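Local coordinates for nodulation fucosyltransferase NodZ (Bradyrhizobium sp., PDB 2HHC), which is a nodulation protein of the GT-B class of glycosyltransferases, built from two Rossmann-like alpha/beta domains that each enclose a largely parallel sheet, at residues A[218-223]-A[268-273]; A[24-29]-A[65-70]; A[87-92]-A[127-132]. All coordinates share one frame; numbering follows the deposited sequence. Where two conformers were deposited one is given.

Contact 1. Residues A[218-223]-A[268-273]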
loop_
_atom_site.group_PDB
_atom_site.type_symbol
_atom_site.label_atom_id
_atom_site.label_comp_id
_atom_site.label_asym_id
_atom_site.label_seq_id
_atom_site.Cartn_x
_atom_site.Cartn_y
_atom_site.Cartn_z
ATOM N N LYS A 218 21.607 -12.602 0.117
ATOM C CA LYS A 218 21.518 -11.854 1.369
ATOM C C LYS A 218 20.043 -11.772 1.757
ATOM O O LYS A 218 19.195 -12.033 0.922
ATOM C CB LYS A 218 22.149 -10.472 1.219
ATOM C CG LYS A 218 23.627 -10.430 0.787
ATOM C CD LYS A 218 24.077 -9.023 0.506
ATOM N N VAL A 219 19.779 -11.432 3.029
ATOM C CA VAL A 219 18.434 -11.388 3.596
ATOM C C VAL A 219 18.142 -9.919 3.992
ATOM O O VAL A 219 18.848 -9.368 4.849
ATOM C CB VAL A 219 18.284 -12.328 4.799
ATOM C CG1 VAL A 219 16.952 -12.168 5.398
ATOM C CG2 VAL A 219 18.508 -13.765 4.406
ATOM N N PHE A 220 17.095 -9.350 3.381
ATOM C CA PHE A 220 16.645 -7.985 3.643
ATOM C C PHE A 220 15.443 -8.049 4.575
ATOM O O PHE A 220 14.376 -8.536 4.197
ATOM C CB PHE A 220 16.305 -7.319 2.322
ATOM C CG PHE A 220 15.677 -5.955 2.444
ATOM C CD1 PHE A 220 16.263 -4.970 3.209
ATOM C CD2 PHE A 220 14.520 -5.627 1.719
ATOM C CE1 PHE A 220 15.678 -3.715 3.292
ATOM C CE2 PHE A 220 13.943 -4.344 1.849
ATOM C CZ PHE A 220 14.533 -3.398 2.577
ATOM N N LEU A 221 15.615 -7.530 5.773
ATOM C CA LEU A 221 14.585 -7.615 6.764
ATOM C C LEU A 221 13.879 -6.278 6.944
ATOM O O LEU A 221 14.517 -5.260 7.203
ATOM C CB LEU A 221 15.189 -8.065 8.117
ATOM C CG LEU A 221 14.186 -8.294 9.260
ATOM C CD1 LEU A 221 13.051 -9.298 8.959
ATOM C CD2 LEU A 221 14.925 -8.725 10.491
ATOM N N CYS A 222 12.552 -6.306 6.915
ATOM C CA CYS A 222 11.683 -5.147 7.102
ATOM C C CYS A 222 10.793 -5.479 8.278
ATOM O O CYS A 222 9.823 -6.240 8.138
ATOM C CB CYS A 222 10.863 -4.900 5.836
ATOM S SG CYS A 222 11.876 -4.418 4.467
ATOM N N THR A 223 11.080 -4.917 9.427
ATOM C CA THR A 223 10.250 -5.140 10.615
ATOM C C THR A 223 10.178 -3.873 11.448
ATOM O O THR A 223 11.085 -3.070 11.434
ATOM C CB THR A 223 10.798 -6.311 11.442
ATOM O OG1 THR A 223 9.920 -6.601 12.540
ATOM C CG2 THR A 223 12.179 -5.950 12.008
ATOM N N LEU A 268 7.949 3.526 2.678
ATOM C CA LEU A 268 7.992 3.447 1.223
ATOM C C LEU A 268 9.300 2.848 0.724
ATOM O O LEU A 268 9.301 2.050 -0.227
ATOM C CB LEU A 268 7.742 4.833 0.602
ATOM C CG LEU A 268 6.307 5.346 0.749
ATOM C CD1 LEU A 268 6.192 6.832 0.512
ATOM C CD2 LEU A 268 5.317 4.558 -0.155
ATOM N N ILE A 269 10.410 3.253 1.330
ATOM C CA ILE A 269 11.685 2.680 0.971
ATOM C C ILE A 269 11.658 1.143 1.096
ATOM O O ILE A 269 12.089 0.394 0.175
ATOM C CB ILE A 269 12.837 3.310 1.784
ATOM C CG1 ILE A 269 13.009 4.781 1.406
ATOM C CG2 ILE A 269 14.153 2.534 1.568
ATOM C CD1 ILE A 269 13.780 5.597 2.450
ATOM N N ASP A 270 11.170 0.664 2.235
ATOM C CA ASP A 270 11.075 -0.791 2.443
ATOM C C ASP A 270 10.121 -1.449 1.434
ATOM O O ASP A 270 10.416 -2.491 0.839
ATOM C CB ASP A 270 10.531 -1.084 3.834
ATOM C CG ASP A 270 11.594 -1.014 4.948
ATOM O OD1 ASP A 270 12.790 -0.868 4.625
ATOM O OD2 ASP A 270 11.170 -1.100 6.153
ATOM N N MET A 271 8.961 -0.839 1.186
ATOM C CA MET A 271 7.936 -1.426 0.284
ATOM C C MET A 271 8.497 -1.585 -1.133
ATOM O O MET A 271 8.291 -2.597 -1.783
ATOM C CB MET A 271 6.675 -0.557 0.287
ATOM C CG MET A 271 5.908 -0.596 1.538
ATOM S SD MET A 271 4.617 0.606 1.467
ATOM C CE MET A 271 3.691 -0.041 0.190
ATOM N N TYR A 272 9.179 -0.534 -1.609
ATOM C CA TYR A 272 9.731 -0.550 -2.945
ATOM C C TYR A 272 10.959 -1.456 -3.065
ATOM O O TYR A 272 11.114 -2.157 -4.064
ATOM C CB TYR A 272 9.992 0.903 -3.372
ATOM C CG TYR A 272 8.777 1.622 -3.914
ATOM C CD1 TYR A 272 7.735 2.041 -3.115
ATOM C CD2 TYR A 272 8.677 1.949 -5.276
ATOM C CE1 TYR A 272 6.652 2.677 -3.602
ATOM C CE2 TYR A 272 7.603 2.607 -5.749
ATOM C CZ TYR A 272 6.577 2.994 -4.951
ATOM O OH TYR A 272 5.466 3.675 -5.436
ATOM N N LEU A 273 11.827 -1.502 -2.055
ATOM C CA LEU A 273 12.960 -2.401 -2.105
ATOM C C LEU A 273 12.521 -3.868 -2.012
ATOM O O LEU A 273 13.093 -4.718 -2.645
ATOM C CB LEU A 273 13.959 -2.053 -1.039
ATOM C CG LEU A 273 14.872 -0.841 -1.305
ATOM C CD1 LEU A 273 15.641 -0.550 -0.094
ATOM C CD2 LEU A 273 15.779 -1.100 -2.526
HETATM O O HOH W 1 14.480 -2.439 6.356
#

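Contact 2. Residues A[24-29]-A[65-70]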
loop_
_atom_site.group_PDB
_atom_site.type_symbol
_atom_site.label_atom_id
_atom_site.label_comp_id
_atom_site.label_asym_id
_atom_site.label_seq_id
_atom_site.Cartn_x
_atom_site.Cartn_y
_atom_site.Cartn_z
ATOM N N SER A 24 -8.512 0.992 -6.985
ATOM C CA SER A 24 -9.957 0.747 -7.099
ATOM C C SER A 24 -10.747 1.998 -7.497
ATOM O O SER A 24 -11.631 1.910 -8.374
ATOM C CB SER A 24 -10.479 0.127 -5.823
ATOM O OG SER A 24 -9.862 -1.136 -5.605
ATOM N N ALA A 25 -10.446 3.085 -6.825
ATOM C CA ALA A 25 -11.087 4.380 -7.156
ATOM C C ALA A 25 -10.752 4.768 -8.613
ATOM O O ALA A 25 -11.659 5.178 -9.370
ATOM C CB ALA A 25 -10.611 5.434 -6.218
ATOM N N TRP A 26 -9.498 4.613 -9.004
ATOM C CA TRP A 26 -9.032 4.947 -10.354
ATOM C C TRP A 26 -9.850 4.151 -11.388
ATOM O O TRP A 26 -10.275 4.652 -12.421
ATOM C CB TRP A 26 -7.492 4.676 -10.484
ATOM C CG TRP A 26 -7.066 4.888 -11.923
ATOM C CD1 TRP A 26 -6.697 6.053 -12.514
ATOM C CD2 TRP A 26 -7.095 3.900 -12.954
ATOM N NE1 TRP A 26 -6.446 5.836 -13.832
ATOM C CE2 TRP A 26 -6.744 4.537 -14.152
ATOM C CE3 TRP A 26 -7.400 2.521 -12.963
ATOM C CZ2 TRP A 26 -6.659 3.843 -15.361
ATOM C CZ3 TRP A 26 -7.345 1.841 -14.147
ATOM C CH2 TRP A 26 -6.990 2.489 -15.325
ATOM N N SER A 27 -10.041 2.866 -11.127
ATOM C CA SER A 27 -10.683 2.000 -12.076
ATOM C C SER A 27 -12.130 2.458 -12.297
ATOM O O SER A 27 -12.604 2.479 -13.415
ATOM C CB SER A 27 -10.633 0.567 -11.555
ATOM O OG SER A 27 -11.347 -0.283 -12.420
ATOM N N TYR A 28 -12.821 2.846 -11.236
ATOM C CA TYR A 28 -14.199 3.321 -11.388
ATOM C C TYR A 28 -14.242 4.677 -12.103
ATOM O O TYR A 28 -15.104 4.887 -12.972
ATOM C CB TYR A 28 -14.937 3.398 -10.063
ATOM C CG TYR A 28 -16.418 3.531 -10.223
ATOM C CD1 TYR A 28 -17.170 2.474 -10.683
ATOM C CD2 TYR A 28 -17.080 4.731 -9.923
ATOM C CE1 TYR A 28 -18.523 2.577 -10.864
ATOM C CE2 TYR A 28 -18.465 4.848 -10.100
ATOM C CZ TYR A 28 -19.175 3.756 -10.561
ATOM O OH TYR A 28 -20.555 3.792 -10.752
ATOM N N ALA A 29 -13.294 5.552 -11.797
ATOM C CA ALA A 29 -13.179 6.849 -12.505
ATOM C C ALA A 29 -12.955 6.630 -14.005
ATOM O O ALA A 29 -13.534 7.316 -14.858
ATOM C CB ALA A 29 -12.070 7.665 -11.928
ATOM N N ALA A 65 -3.065 7.399 -16.788
ATOM C CA ALA A 65 -3.600 6.587 -17.860
ATOM C C ALA A 65 -4.938 7.061 -18.429
ATOM O O ALA A 65 -5.922 6.308 -18.592
ATOM C CB ALA A 65 -3.638 5.123 -17.470
ATOM N N GLY A 66 -5.010 8.369 -18.682
ATOM C CA GLY A 66 -6.196 8.981 -19.301
ATOM C C GLY A 66 -7.242 9.573 -18.379
ATOM O O GLY A 66 -8.190 10.268 -18.817
ATOM N N VAL A 67 -7.071 9.327 -17.087
ATOM C CA VAL A 67 -7.999 9.804 -16.077
ATOM C C VAL A 67 -7.378 11.065 -15.480
ATOM O O VAL A 67 -6.256 11.019 -14.940
ATOM C CB VAL A 67 -8.247 8.757 -14.965
ATOM C CG1 VAL A 67 -9.031 9.366 -13.787
ATOM C CG2 VAL A 67 -8.961 7.446 -15.468
ATOM N N PRO A 68 -8.110 12.194 -15.542
ATOM C CA PRO A 68 -7.602 13.401 -14.889
ATOM C C PRO A 68 -7.523 13.216 -13.381
ATOM O O PRO A 68 -8.370 12.544 -12.760
ATOM C CB PRO A 68 -8.681 14.459 -15.220
ATOM C CG PRO A 68 -9.506 13.874 -16.261
ATOM C CD PRO A 68 -9.438 12.411 -16.144
ATOM N N VAL A 69 -6.517 13.812 -12.742
ATOM C CA VAL A 69 -6.252 13.645 -11.306
ATOM C C VAL A 69 -6.026 14.980 -10.635
ATOM O O VAL A 69 -5.310 15.813 -11.143
ATOM C CB VAL A 69 -5.015 12.770 -11.077
ATOM C CG1 VAL A 69 -4.639 12.675 -9.607
ATOM C CG2 VAL A 69 -5.240 11.397 -11.659
ATOM N N ILE A 70 -6.649 15.131 -9.466
ATOM C CA ILE A 70 -6.385 16.204 -8.501
ATOM C C ILE A 70 -5.773 15.548 -7.284
ATOM O O ILE A 70 -6.416 14.744 -6.620
ATOM C CB ILE A 70 -7.656 16.939 -8.122
ATOM C CG1 ILE A 70 -8.280 17.620 -9.355
ATOM C CG2 ILE A 70 -7.355 18.009 -7.079
ATOM C CD1 ILE A 70 -9.701 18.099 -9.191
#

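Contact 3. Residues A[87-92]-A[127-132]. With PO4 (phosphate ion), chain B.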
loop_
_atom_site.group_PDB
_atom_site.type_symbol
_atom_site.label_atom_id
_atom_site.label_comp_id
_atom_site.label_asym_id
_atom_site.label_seq_id
_atom_site.Cartn_x
_atom_site.Cartn_y
_atom_site.Cartn_z
ATOM N N ARG A 87 -24.675 7.004 0.076
ATOM C CA ARG A 87 -25.738 7.962 0.432
ATOM C C ARG A 87 -25.462 8.691 1.741
ATOM O O ARG A 87 -25.919 9.813 1.935
ATOM C CB ARG A 87 -27.103 7.267 0.462
ATOM C CG ARG A 87 -27.460 6.777 -0.917
ATOM C CD ARG A 87 -28.876 6.227 -1.109
ATOM N NE ARG A 87 -28.828 4.984 -1.904
ATOM C CZ ARG A 87 -28.238 4.845 -3.108
ATOM N NH1 ARG A 87 -27.636 5.869 -3.728
ATOM N NH2 ARG A 87 -28.243 3.661 -3.718
ATOM N N TRP A 88 -24.698 8.053 2.618
ATOM C CA TRP A 88 -24.302 8.697 3.897
ATOM C C TRP A 88 -23.714 10.078 3.718
ATOM O O TRP A 88 -23.944 10.941 4.525
ATOM C CB TRP A 88 -23.278 7.810 4.588
ATOM C CG TRP A 88 -22.853 8.223 5.973
ATOM C CD1 TRP A 88 -23.398 7.807 7.137
ATOM C CD2 TRP A 88 -21.711 9.025 6.313
ATOM N NE1 TRP A 88 -22.672 8.323 8.210
ATOM C CE2 TRP A 88 -21.678 9.109 7.735
ATOM C CE3 TRP A 88 -20.758 9.726 5.577
ATOM C CZ2 TRP A 88 -20.662 9.796 8.427
ATOM C CZ3 TRP A 88 -19.788 10.479 6.294
ATOM C CH2 TRP A 88 -19.752 10.481 7.687
ATOM N N TRP A 89 -23.011 10.296 2.619
ATOM C CA TRP A 89 -22.321 11.535 2.336
ATOM C C TRP A 89 -23.256 12.665 1.970
ATOM O O TRP A 89 -22.800 13.809 1.834
ATOM C CB TRP A 89 -21.235 11.327 1.252
ATOM C CG TRP A 89 -20.111 10.493 1.848
ATOM C CD1 TRP A 89 -20.023 9.133 1.928
ATOM C CD2 TRP A 89 -18.967 11.012 2.544
ATOM N NE1 TRP A 89 -18.893 8.777 2.610
ATOM C CE2 TRP A 89 -18.227 9.903 3.003
ATOM C CE3 TRP A 89 -18.492 12.290 2.799
ATOM C CZ2 TRP A 89 -17.043 10.043 3.736
ATOM C CZ3 TRP A 89 -17.311 12.425 3.501
ATOM C CH2 TRP A 89 -16.593 11.311 3.962
ATOM N N ASN A 90 -24.544 12.371 1.805
ATOM C CA ASN A 90 -25.536 13.446 1.616
ATOM C C ASN A 90 -26.084 14.014 2.942
ATOM O O ASN A 90 -26.834 14.996 2.914
ATOM C CB ASN A 90 -26.703 12.924 0.785
ATOM C CG ASN A 90 -26.293 12.557 -0.616
ATOM O OD1 ASN A 90 -25.802 13.385 -1.357
ATOM N ND2 ASN A 90 -26.480 11.333 -0.964
ATOM N N ARG A 91 -25.744 13.366 4.052
ATOM C CA ARG A 91 -26.227 13.787 5.389
ATOM C C ARG A 91 -25.626 15.124 5.758
ATOM O O ARG A 91 -24.506 15.423 5.361
ATOM C CB ARG A 91 -25.902 12.711 6.438
ATOM C CG ARG A 91 -26.606 11.406 6.162
ATOM C CD ARG A 91 -26.728 10.456 7.327
ATOM N NE ARG A 91 -26.791 9.067 6.856
ATOM C CZ ARG A 91 -27.759 8.525 6.103
ATOM N NH1 ARG A 91 -28.811 9.220 5.722
ATOM N NH2 ARG A 91 -27.665 7.256 5.726
ATOM N N PRO A 92 -26.343 15.907 6.578
ATOM C CA PRO A 92 -25.747 17.132 7.099
ATOM C C PRO A 92 -24.458 16.874 7.843
ATOM O O PRO A 92 -24.303 15.789 8.425
ATOM C CB PRO A 92 -26.806 17.629 8.045
ATOM C CG PRO A 92 -28.098 17.103 7.478
ATOM C CD PRO A 92 -27.720 15.726 7.047
ATOM N N VAL A 127 -17.646 9.122 -3.072
ATOM C CA VAL A 127 -16.652 9.322 -2.012
ATOM C C VAL A 127 -16.235 7.951 -1.527
ATOM O O VAL A 127 -17.050 7.197 -0.963
ATOM C CB VAL A 127 -17.195 10.149 -0.814
ATOM C CG1 VAL A 127 -16.036 10.373 0.216
ATOM C CG2 VAL A 127 -17.804 11.423 -1.302
ATOM N N CYS A 128 -14.976 7.585 -1.760
ATOM C CA CYS A 128 -14.420 6.334 -1.329
ATOM C C CYS A 128 -13.632 6.519 -0.036
ATOM O O CYS A 128 -12.567 7.096 -0.074
ATOM C CB CYS A 128 -13.484 5.732 -2.400
ATOM S SG CYS A 128 -14.277 5.387 -3.987
ATOM N N ASP A 129 -14.199 6.086 1.081
ATOM C CA ASP A 129 -13.598 6.318 2.395
ATOM C C ASP A 129 -13.724 5.045 3.270
ATOM O O ASP A 129 -14.195 5.036 4.399
ATOM C CB ASP A 129 -14.227 7.569 3.055
ATOM C CG ASP A 129 -13.409 8.156 4.143
ATOM O OD1 ASP A 129 -12.314 7.650 4.562
ATOM O OD2 ASP A 129 -13.863 9.237 4.627
ATOM N N ALA A 130 -13.273 3.951 2.668
ATOM C CA ALA A 130 -13.216 2.638 3.233
ATOM C C ALA A 130 -12.097 1.866 2.535
ATOM O O ALA A 130 -11.539 2.319 1.538
ATOM C CB ALA A 130 -14.516 1.915 3.053
ATOM N N CYS A 131 -11.816 0.675 3.017
ATOM C CA CYS A 131 -10.798 -0.161 2.418
ATOM C C CYS A 131 -11.322 -0.749 1.121
ATOM O O CYS A 131 -12.347 -1.422 1.124
ATOM C CB CYS A 131 -10.420 -1.275 3.347
ATOM S SG CYS A 131 -9.069 -2.286 2.732
ATOM N N LEU A 132 -10.607 -0.514 0.032
ATOM C CA LEU A 132 -10.981 -1.031 -1.279
ATOM C C LEU A 132 -9.926 -2.004 -1.812
ATOM O O LEU A 132 -9.860 -2.262 -3.033
ATOM C CB LEU A 132 -11.316 0.097 -2.264
ATOM C CG LEU A 132 -12.570 0.911 -1.893
ATOM C CD1 LEU A 132 -12.810 1.953 -2.926
ATOM C CD2 LEU A 132 -13.826 0.034 -1.787
HETATM P P PO4 B . -25.559 4.454 3.833
HETATM O O1 PO4 B . -25.377 3.153 4.624
HETATM O O2 PO4 B . -24.309 4.872 2.966
HETATM O O3 PO4 B . -26.781 4.264 2.967
HETATM O O4 PO4 B . -25.910 5.527 4.847
#

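Contact 1. Residues A[218-223]-A[268-273]
Cys222 lays its sulfur against the flat of the Asp270 carboxylate. SG sits almost straight above CG of Asp270, at 3.4 Å, and is nearly as close to one carboxylate oxygen as to the other, so this is van der Waals packing across the group rather than a thiol hydrogen bond. Beside it, CZ of Phe220 reaches OD1 of Asp270 at 3.7 Å, with the ring and carboxylate planes 78° apart. The same end of the ring meets Leu273: CE2 of Phe220 lies 3.7 Å from CB of Leu273, the two side chains crossing at about a right angle.

A water lies 2.9 Å from OD1 of Asp270 and equally far from O of Leu221. It has more acceptors around it than protons to give, so which of them it serves is left open. In the next shell, Phe220 has CG anti to its own N (chi1 173°), which extends the ring from the strand toward the helix. Phe166 meets that ring edge-to-face, and Phe240 adds a third aromatic.

Strand 217-223 runs between 170-176 and 239-240 in its sheet. Phe220 and Cys222 point to helix 258-274; the axes of 218-223 and 268-273 approach to 9.5 Å, with 140° between their N-to-C directions. Leu221 points away, and its side chain touches helix 226-235. The sheet is thus sandwiched between helices, in Rossmann-like fashion.

Contact 2. Residues A[24-29]-A[65-70]
The indole of Trp26 is the one aromatic plane in this contact, and the strand side meets it obliquely at two places. At the pyrrole end, CG2 of Val67 comes within 3.4 Å of NE1 of Trp26, with CB of Val67 3.6 Å from the same nitrogen. At the benzo end, CB of Ala65 touches CZ2 of Trp26 at 3.9 Å. Ala140, Leu143 and Ile144 of helix 138-147 also pack on the indole, as does Leu36 of strand 35-39.

Val67 works with both branches. CG1 stands anti to the backbone N (chi1 170°) and lands on CB of Ala29, 3.9 Å away, while CG2 takes the tryptophan. Trp26 and Ala29, one turn apart on helix 15-32, therefore receive the two methyls of a single valine. Ala65 and Gly66, both with positive phi, form the tight turn between antiparallel strands 63-64 and 67-70, which brings the methyl of Ala65 against CZ2. Helix 15-32 joins the parallel strands 6-10 and 35-39 as a beta-alpha-beta crossover, and this contact packs it on the sheet, as in a Rossmann-like domain.

The segments meet by van der Waals packing, with no polar bond between them. NE1 bonds to O of Ile64; that bond, with the packing around it, probably limits the rotation of the ring. A backbone carbonyl satisfies the buried N-H, so the side chains here can all be apolar.

Contact 3. Residues A[87-92]-A[127-132]
Trp89 and Val127 make the tight half of this contact. CG1 of Val127 sits over the indole, 3.6 Å from the centroid of the six-membered ring of Trp89 and only 12° off its normal, a clear CH-pi contact. That branch stands anti to the backbone N of Val127 (chi1 -177°), which places it over the ring. On the opposite face lies CE3 of Trp88, 3.5 Å above the plane and displaced toward the rim, so the Trp89 ring is clasped from both sides. At its edge, OD2 of Asp129 approaches CZ2 of Trp89 at 3.4 Å, near the ring plane, where the ring hydrogens carry slight positive charge. The carboxylate is engaged elsewhere too: OD1 forms a salt bridge with Arg12 and OD2 with Arg10. NE1 of Trp89 bonds to Glu107, and with this bond at one edge and packing on both faces the indole has little freedom to turn.

The other side of the 3-10 turn 87-90 is looser, with Arg87, Asn90 and Arg91 exposed. A phosphate ion, probably from the crystallisation liquor, rests at the start of the turn. Trp88 N donates to its O2 at 3.2 Å, with an N-H...O angle of 149°. NH2 of Arg91 adds a weak, bent bond to O4; since Arg91 was deposited in two conformers, this grip is doubtful.

Strand 84-85, just before the turn, is one of the two outermost strands of its sheet within the chain, paired with 125-128 through backbone bonding of Phe85 and Val127. The turn then folds back so that Trp89 covers Val127, while Trp88 packs on helix 101-116 and makes a cation-pi contact with Arg99.

Contacts 2 and 3 belong to one sheet and touch: OG of Ser24 lies 2.8 Å from O of Leu132, a probable hydrogen bond, and Ala25 packs loosely on Cys128. Their centres are 18 Å apart, contact 2 toward the 63-64 edge of that sheet and contact 3 at the 84-85 edge. Contact 1 belongs to the second sheet, on the opposite side of the chain's centre. Its centre is 29 Å from that of contact 2 and 34 Å from that of contact 3, with nearest atoms still about 14 and 13 Å away. This division matches the two-domain GT-B plan. The phosphate belongs to contact 3 alone, bound by its 87-92 segment.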